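Local coordinates for LIM domain only protein 7 (PDB 2EAQ) that carries a PDZ domain, which probably binds the C-terminal tails of partner proteins in a groove between a strand and a helix, at residues 19-24 with 50-55; 70-75 with 79-84. One frame throughout, in Å; residues are numbered along the deposited sequence.

Contact 1: 19-24 with 50-55; sequences FGFTIK and DEIIAI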
ATOM      1  N   PHE A  19       2.566  -6.998   4.957  1.00  9.12           N
ATOM      2  CA  PHE A  19       1.135  -7.073   4.661  1.00  7.00           C
ATOM      3  C   PHE A  19       0.738  -7.947   3.494  1.00  7.12           C
ATOM      4  O   PHE A  19      -0.439  -8.248   3.340  1.00  8.44           O
ATOM      5  CB  PHE A  19       0.559  -5.679   4.431  1.00  5.37           C
ATOM      6  CG  PHE A  19       0.467  -4.826   5.671  1.00  6.14           C
ATOM      7  CD1 PHE A  19      -0.646  -4.880   6.498  1.00  7.99           C
ATOM      8  CD2 PHE A  19       1.489  -3.944   5.995  1.00  8.49           C
ATOM      9  CE1 PHE A  19      -0.755  -4.056   7.623  1.00  8.35           C
ATOM     10  CE2 PHE A  19       1.402  -3.103   7.154  1.00  9.41           C
ATOM     11  CZ  PHE A  19       0.262  -3.174   7.958  1.00  7.72           C
ATOM     12  N   GLY A  20       1.705  -8.397   2.706  1.00  8.19           N
ATOM     13  CA  GLY A  20       1.321  -9.286   1.614  1.00  9.64           C
ATOM     14  C   GLY A  20       1.353  -8.683   0.250  1.00  7.88           C
ATOM     15  O   GLY A  20       0.898  -9.331  -0.674  1.00 10.36           O
ATOM     16  N   PHE A  21       1.908  -7.476   0.063  1.00  7.05           N
ATOM     17  CA  PHE A  21       1.974  -6.955  -1.296  1.00  6.10           C
ATOM     18  C   PHE A  21       3.382  -6.346  -1.477  1.00  7.35           C
ATOM     19  O   PHE A  21       4.084  -6.058  -0.503  1.00  7.88           O
ATOM     20  CB  PHE A  21       0.875  -5.882  -1.508  1.00  7.90           C
ATOM     21  CG  PHE A  21       1.083  -4.620  -0.766  1.00  5.09           C
ATOM     22  CD1 PHE A  21       1.697  -3.547  -1.372  1.00  6.65           C
ATOM     23  CD2 PHE A  21       0.649  -4.483   0.567  1.00  7.08           C
ATOM     24  CE1 PHE A  21       1.880  -2.365  -0.638  1.00 10.04           C
ATOM     25  CE2 PHE A  21       0.844  -3.308   1.277  1.00  7.87           C
ATOM     26  CZ  PHE A  21       1.460  -2.275   0.664  1.00  9.09           C
ATOM     27  N   THR A  22       3.791  -6.225  -2.735  1.00  6.01           N
ATOM     28  CA  THR A  22       5.062  -5.534  -3.071  1.00  7.25           C
ATOM     29  C   THR A  22       4.683  -4.373  -3.984  1.00  6.53           C
ATOM     30  O   THR A  22       3.617  -4.370  -4.633  1.00  7.00           O
ATOM     31  CB  THR A  22       6.059  -6.414  -3.787  1.00  8.23           C
ATOM     32  OG1 THR A  22       5.510  -6.885  -5.010  1.00  8.64           O
ATOM     33  CG2 THR A  22       6.436  -7.621  -2.884  1.00  7.90           C
ATOM     34  N   ILE A  23       5.571  -3.385  -4.059  1.00  5.72           N
ATOM     35  CA  ILE A  23       5.340  -2.187  -4.850  1.00  6.82           C
ATOM     36  C   ILE A  23       6.178  -2.171  -6.105  1.00  6.65           C
ATOM     37  O   ILE A  23       7.355  -2.646  -6.097  1.00  7.40           O
ATOM     38  CB  ILE A  23       5.683  -0.966  -3.993  1.00  6.90           C
ATOM     39  CG1 ILE A  23       4.674  -0.865  -2.830  1.00  7.87           C
ATOM     40  CG2 ILE A  23       5.611   0.350  -4.839  1.00  9.14           C
ATOM     41  CD1 ILE A  23       4.819   0.354  -1.924  1.00 10.42           C
ATOM     42  N   LYS A  24       5.541  -1.723  -7.178  1.00  6.90           N
ATOM     43  CA  LYS A  24       6.183  -1.460  -8.460  1.00  7.54           C
ATOM     44  C   LYS A  24       6.435   0.028  -8.502  1.00  5.78           C
ATOM     45  O   LYS A  24       5.503   0.865  -8.507  1.00  7.91           O
ATOM     46  CB  LYS A  24       5.283  -1.821  -9.640  1.00  9.64           C
ATOM     47  CG  LYS A  24       6.013  -1.517 -10.969  1.00 14.20           C
ATOM     48  CD  LYS A  24       5.302  -2.152 -12.144  1.00 20.45           C
ATOM     49  CE  LYS A  24       4.345  -1.130 -12.722  1.00 23.56           C
ATOM     50  NZ  LYS A  24       4.156  -1.301 -14.230  1.00 29.98           N
ATOM     51  N   ASP A  50      -3.070  -1.511  -8.943  1.00  6.26           N
ATOM     52  CA  ASP A  50      -3.687  -0.364  -8.280  1.00  6.60           C
ATOM     53  C   ASP A  50      -2.590   0.686  -8.072  1.00  6.40           C
ATOM     54  O   ASP A  50      -1.470   0.343  -7.662  1.00  6.53           O
ATOM     55  CB  ASP A  50      -4.242  -0.713  -6.877  1.00  5.94           C
ATOM     56  CG  ASP A  50      -5.524  -1.492  -6.911  1.00  6.94           C
ATOM     57  OD1 ASP A  50      -6.147  -1.575  -7.968  1.00  6.87           O
ATOM     58  OD2 ASP A  50      -5.897  -1.987  -5.811  1.00  7.02           O
ATOM     59  N   GLU A  51      -2.847   1.955  -8.358  1.00  5.93           N
ATOM     60  CA  GLU A  51      -1.855   3.022  -8.120  1.00  5.50           C
ATOM     61  C   GLU A  51      -1.967   3.445  -6.686  1.00  6.11           C
ATOM     62  O   GLU A  51      -3.101   3.696  -6.222  1.00  6.57           O
ATOM     63  CB  GLU A  51      -2.094   4.219  -9.029  1.00  8.59           C
ATOM     64  CG  GLU A  51      -0.926   5.235  -8.835  1.00  7.83           C
ATOM     65  CD  GLU A  51      -1.058   6.524  -9.592  1.00 10.20           C
ATOM     66  OE1 GLU A  51      -2.042   6.698 -10.319  1.00 12.94           O
ATOM     67  OE2 GLU A  51      -0.150   7.360  -9.383  1.00 11.51           O
ATOM     68  N   ILE A  52      -0.852   3.512  -5.973  1.00  5.88           N
ATOM     69  CA  ILE A  52      -0.881   3.855  -4.560  1.00  6.13           C
ATOM     70  C   ILE A  52      -0.729   5.378  -4.437  1.00  8.29           C
ATOM     71  O   ILE A  52       0.279   5.981  -4.861  1.00  8.28           O
ATOM     72  CB  ILE A  52       0.269   3.114  -3.812  1.00  5.76           C
ATOM     73  CG1 ILE A  52       0.067   1.612  -4.012  1.00  7.37           C
ATOM     74  CG2 ILE A  52       0.314   3.490  -2.346  1.00  8.12           C
ATOM     75  CD1 ILE A  52       1.286   0.714  -3.578  1.00  7.29           C
ATOM     76  N   ILE A  53      -1.731   6.040  -3.866  1.00  7.04           N
ATOM     77  CA  ILE A  53      -1.701   7.469  -3.709  1.00  8.76           C
ATOM     78  C   ILE A  53      -1.242   7.918  -2.353  1.00  8.12           C
ATOM     79  O   ILE A  53      -0.483   8.864  -2.223  1.00  9.06           O
ATOM     80  CB  ILE A  53      -3.103   8.075  -4.044  1.00  9.36           C
ATOM     81  CG1 ILE A  53      -3.527   7.684  -5.469  1.00 10.49           C
ATOM     82  CG2 ILE A  53      -3.046   9.602  -3.882  1.00 10.59           C
ATOM     83  CD1 ILE A  53      -2.562   8.015  -6.535  1.00 13.89           C
ATOM     84  N   ALA A  54      -1.661   7.208  -1.316  1.00  6.91           N
ATOM     85  CA  ALA A  54      -1.262   7.557   0.041  1.00  5.55           C
ATOM     86  C   ALA A  54      -1.447   6.359   0.973  1.00  6.00           C
ATOM     87  O   ALA A  54      -2.184   5.451   0.648  1.00  7.26           O
ATOM     88  CB  ALA A  54      -2.183   8.682   0.625  1.00  7.67           C
ATOM     89  N   ILE A  55      -0.695   6.334   2.053  1.00  7.23           N
ATOM     90  CA  ILE A  55      -0.958   5.354   3.113  1.00  8.69           C
ATOM     91  C   ILE A  55      -1.071   6.133   4.417  1.00  8.78           C
ATOM     92  O   ILE A  55      -0.238   7.008   4.707  1.00  8.45           O
ATOM     93  CB  ILE A  55       0.084   4.239   3.234  1.00  9.38           C
ATOM     94  CG1 ILE A  55       1.471   4.823   3.446  1.00  6.98           C
ATOM     95  CG2 ILE A  55       0.022   3.354   2.037  1.00  9.29           C
ATOM     96  CD1 ILE A  55       2.542   3.733   3.815  1.00 12.91           C
TER
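The ring of F21 is the one flat group that meets the opposite segment here, and I52 reaches it obliquely, with I52 CD1 4.3 Å from F21 CE1. Other neighbours of this ring come from strand 80-88: M83 packs against it from the same side as I52, while L81 lies close to the ring plane, with its CD2 beyond CE2 and CZ. L46 adds a loop side chain.

The same methyl of I52 does double duty. I52 CD1 lies 3.8 Å from I23 CG1 and at nearly the same distance from I23 CD1, so it rests against the outer arm of that isoleucine, and the two side chains cross at about a right angle. The torsions explain the reach: I52 CG1 is anti to the carbonyl carbon (chi1 -59°) and the chain then runs extended, carrying CD1 away from its own strand. I23, whose CB does not point at the other strand, likewise brings its branch closer through CG1.

No hydrogen bond joins the segments, and the closest CA atoms, those of I23 and I52, are 8.7 Å apart. This is face-to-face packing of two sheets in the PDZ beta-sandwich. Strand 21-26 pairs with 29-35, whereas 51-55 belongs to the other sheet. F19, G20 and F21 correspond to the end of the family's carboxylate-binding GLGF loop; the positive phi of G20 (106°) would jam a CB against the preceding carbonyl oxygen.

W68 of helix 65-78 packs against I52 from outside the pair. Just before the strand begins, D50 forms a salt bridge with R87, while further along I53 and A54 both face D84 in a classic beta bulge.

Contact 2: 70-75 with 79-84; sequences EAMAKA and GHLVMD. With NI (nickel (II) ion), chain B.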
ATOM      1  N   GLU A  70       9.730   5.316   5.255  1.00  9.70           N
ATOM      2  CA  GLU A  70       9.529   5.384   6.708  1.00 10.82           C
ATOM      3  C   GLU A  70       8.062   5.181   7.060  1.00  8.54           C
ATOM      4  O   GLU A  70       7.766   4.514   8.052  1.00  9.04           O
ATOM      5  CB  GLU A  70      10.057   6.720   7.257  1.00 10.35           C
ATOM      6  CG  GLU A  70      11.583   6.728   7.191  1.00 13.59           C
ATOM      7  CD  GLU A  70      12.265   8.057   7.513  1.00 19.94           C
ATOM      8  OE1 GLU A  70      11.643   9.144   7.563  1.00 16.28           O
ATOM      9  OE2 GLU A  70      13.514   8.019   7.662  1.00 19.07           O
ATOM     10  N   ALA A  71       7.127   5.715   6.272  1.00  6.53           N
ATOM     11  CA  ALA A  71       5.696   5.473   6.552  1.00  7.34           C
ATOM     12  C   ALA A  71       5.293   4.015   6.375  1.00  7.67           C
ATOM     13  O   ALA A  71       4.507   3.468   7.176  1.00  7.25           O
ATOM     14  CB  ALA A  71       4.872   6.316   5.644  1.00  7.66           C
ATOM     15  N   MET A  72       5.883   3.341   5.399  1.00  7.10           N
ATOM     16  CA  MET A  72       5.619   1.930   5.198  1.00  7.27           C
ATOM     17  C   MET A  72       6.129   1.123   6.379  1.00  7.97           C
ATOM     18  O   MET A  72       5.436   0.234   6.917  1.00  9.10           O
ATOM     19  CB  MET A  72       6.333   1.474   3.937  1.00  9.45           C
ATOM     20  CG  MET A  72       5.564   1.858   2.732  1.00 11.81           C
ATOM     21  SD  MET A  72       4.078   0.768   2.233  1.00  8.02           S
ATOM     22  CE  MET A  72       3.639   0.280   3.221  1.00  9.78           C
ATOM     23  N   ALA A  73       7.325   1.446   6.894  1.00  8.30           N
ATOM     24  CA  ALA A  73       7.861   0.688   8.032  1.00  8.36           C
ATOM     25  C   ALA A  73       7.024   0.940   9.275  1.00  9.08           C
ATOM     26  O   ALA A  73       6.805   0.046  10.091  1.00 10.47           O
ATOM     27  CB  ALA A  73       9.359   1.117   8.318  1.00  9.92           C
ATOM     28  N   LYS A  74       6.580   2.164   9.437  1.00  8.72           N
ATOM     29  CA  LYS A  74       5.732   2.501  10.572  1.00  8.42           C
ATOM     30  C   LYS A  74       4.390   1.747  10.514  1.00  9.26           C
ATOM     31  O   LYS A  74       3.909   1.267  11.528  1.00  9.26           O
ATOM     32  CB  LYS A  74       5.539   4.014  10.581  1.00  8.99           C
ATOM     33  CG  LYS A  74       4.684   4.484  11.767  1.00  9.88           C
ATOM     34  CD  LYS A  74       4.676   6.003  11.812  1.00 11.58           C
ATOM     35  CE  LYS A  74       3.813   6.522  12.941  1.00 12.47           C
ATOM     36  NZ  LYS A  74       3.586   7.980  12.766  1.00 15.03           N
ATOM     37  N   ALA A  75       3.795   1.606   9.333  1.00  8.62           N
ATOM     38  CA  ALA A  75       2.535   0.880   9.241  1.00  7.71           C
ATOM     39  C   ALA A  75       2.779  -0.561   9.631  1.00 10.54           C
ATOM     40  O   ALA A  75       1.882  -1.174  10.182  1.00  8.57           O
ATOM     41  CB  ALA A  75       1.996   0.972   7.769  1.00  8.03           C
ATOM     42  N   GLY A  79       0.540  -2.118  12.404  1.00  6.78           N
ATOM     43  CA  GLY A  79      -0.373  -3.112  11.867  1.00  7.65           C
ATOM     44  C   GLY A  79      -1.566  -2.543  11.135  1.00  8.50           C
ATOM     45  O   GLY A  79      -2.491  -3.290  10.764  1.00  6.95           O
ATOM     46  N   HIS A  80      -1.611  -1.237  10.946  1.00  6.58           N
ATOM     47  CA  HIS A  80      -2.745  -0.611  10.260  1.00  7.25           C
ATOM     48  C   HIS A  80      -2.289   0.132   9.033  1.00  8.13           C
ATOM     49  O   HIS A  80      -1.338   0.952   9.057  1.00  7.78           O
ATOM     50  CB  HIS A  80      -3.474   0.420  11.159  1.00  7.53           C
ATOM     51  CG  HIS A  80      -3.934  -0.109  12.472  1.00  6.60           C
ATOM     52  ND1 HIS A  80      -4.897  -1.093  12.585  1.00  7.63           N
ATOM     53  CD2 HIS A  80      -3.551   0.201  13.722  1.00  8.86           C
ATOM     54  CE1 HIS A  80      -5.065  -1.387  13.862  1.00 10.76           C
ATOM     55  NE2 HIS A  80      -4.252  -0.618  14.571  1.00  9.54           N
ATOM     56  N   LEU A  81      -2.918  -0.190   7.930  1.00  7.13           N
ATOM     57  CA  LEU A  81      -2.578   0.443   6.686  1.00  8.87           C
ATOM     58  C   LEU A  81      -3.853   0.834   5.944  1.00  9.67           C
ATOM     59  O   LEU A  81      -4.522  -0.035   5.405  1.00 12.37           O
ATOM     60  CB  LEU A  81      -1.734  -0.581   5.931  1.00 12.08           C
ATOM     61  CG  LEU A  81      -1.041  -0.175   4.672  1.00 13.45           C
ATOM     62  CD1 LEU A  81      -0.082   0.992   4.892  1.00 11.98           C
ATOM     63  CD2 LEU A  81      -0.301  -1.442   4.196  1.00 12.62           C
ATOM     64  N   VAL A  82      -4.177   2.124   5.915  1.00  8.23           N
ATOM     65  CA  VAL A  82      -5.352   2.637   5.198  1.00  7.94           C
ATOM     66  C   VAL A  82      -4.765   3.252   3.922  1.00  7.49           C
ATOM     67  O   VAL A  82      -4.111   4.313   3.989  1.00 10.41           O
ATOM     68  CB  VAL A  82      -6.120   3.678   6.015  1.00 10.22           C
ATOM     69  CG1 VAL A  82      -7.305   4.271   5.226  1.00 12.31           C
ATOM     70  CG2 VAL A  82      -6.746   3.011   7.239  1.00 11.64           C
ATOM     71  N   MET A  83      -5.020   2.598   2.798  1.00  7.17           N
ATOM     72  CA  MET A  83      -4.412   3.000   1.524  1.00  8.36           C
ATOM     73  C   MET A  83      -5.329   3.714   0.606  1.00  7.39           C
ATOM     74  O   MET A  83      -6.445   3.222   0.393  1.00  9.75           O
ATOM     75  CB  MET A  83      -3.907   1.758   0.789  1.00  8.91           C
ATOM     76  CG  MET A  83      -3.057   0.727   1.619  1.00 11.44           C
ATOM     77  SD  MET A  83      -2.285  -0.630   0.570  1.00  8.90           S
ATOM     78  CE  MET A  83      -2.293   0.362  -1.001  1.00  1.75           C
ATOM     79  N   ASP A  84      -4.935   4.853   0.094  1.00  6.40           N
ATOM     80  CA  ASP A  84      -5.767   5.504  -0.924  1.00  6.91           C
ATOM     81  C   ASP A  84      -5.172   5.070  -2.252  1.00  7.08           C
ATOM     82  O   ASP A  84      -3.954   5.239  -2.449  1.00  7.33           O
ATOM     83  CB  ASP A  84      -5.709   7.018  -0.785  1.00  8.01           C
ATOM     84  CG  ASP A  84      -6.498   7.513   0.370  1.00 16.08           C
ATOM     85  OD1 ASP A  84      -7.208   6.708   0.952  1.00 18.42           O
ATOM     86  OD2 ASP A  84      -6.417   8.710   0.665  1.00 21.36           O
TER
HETATM   87 NI    NI B2126      -3.886  -0.456  16.729  0.50  3.15          NI
HETATM   88  O   HOH W   1      -3.644   1.590  16.735  1.00 16.43           O
HETATM   89  O   HOH W   2      -1.864  -0.714  16.322  1.00 14.80           O
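L81 meets helix 65-78 through one branch of its side chain. Its CB stands at a loose distance from A75, and the close approach is made further out: CG leaves anti to the backbone N (chi1 -171°), and CD1 then comes up against A75, 3.5 Å from A75 CB. The M72 side chain crosses that of L81 at a slant and brings CE toward the same methyl, but the modelled SD-CE bond of M72 is too short for that detail to be trusted. The other methyl, CD2, turns toward F19, and I55 also packs against this leucine. A75 CB is shared, lying 3.6 Å from H80 O as well.

This is the turn by which the second PDZ helix, one wall of the peptide groove in this family, returns to the sheet. Helix and strand run at 131° to each other, with short-segment axes 8.5 Å apart. At the helix end, G79 N donates to A75 O over 2.8 Å, a bent bond of 139°, and G79 leaves helical geometry with positive phi, where a CB would collide with the preceding carbonyl oxygen. T78 OG1 bonds to H80 N just beyond.

The imidazole of H80 is held at both nitrogens. Its ND1 hydrogen-bonds to N10 OD1. On the other side of the ring, H80 NE2 coordinates nickel at 2.2 Å. Two waters, each 2.1 Å from nickel, join this coordination.

Overall arrangement
From the N terminus, the chain passes through strand 2-10 and the loop before F19, then enters strand 21-26. Contact 1 closes the excursion through hairpin strand 29-35 and helix 40-43 when strand 51-55 arrives. Only afterwards does the chain form helix 65-78 and turn into strand 80-88, where contact 2 closes a much shorter loop. The two therefore follow in series, neither crossing nor enclosing the other, with centres about 10 Å apart. They are joined in the larger sheet by probable backbone hydrogen bonds, I53 N to D84 O and D84 N to A54 O, and through F19, whose CZ lies against A75 O. Together they tie both sheets and the long helix into one domain.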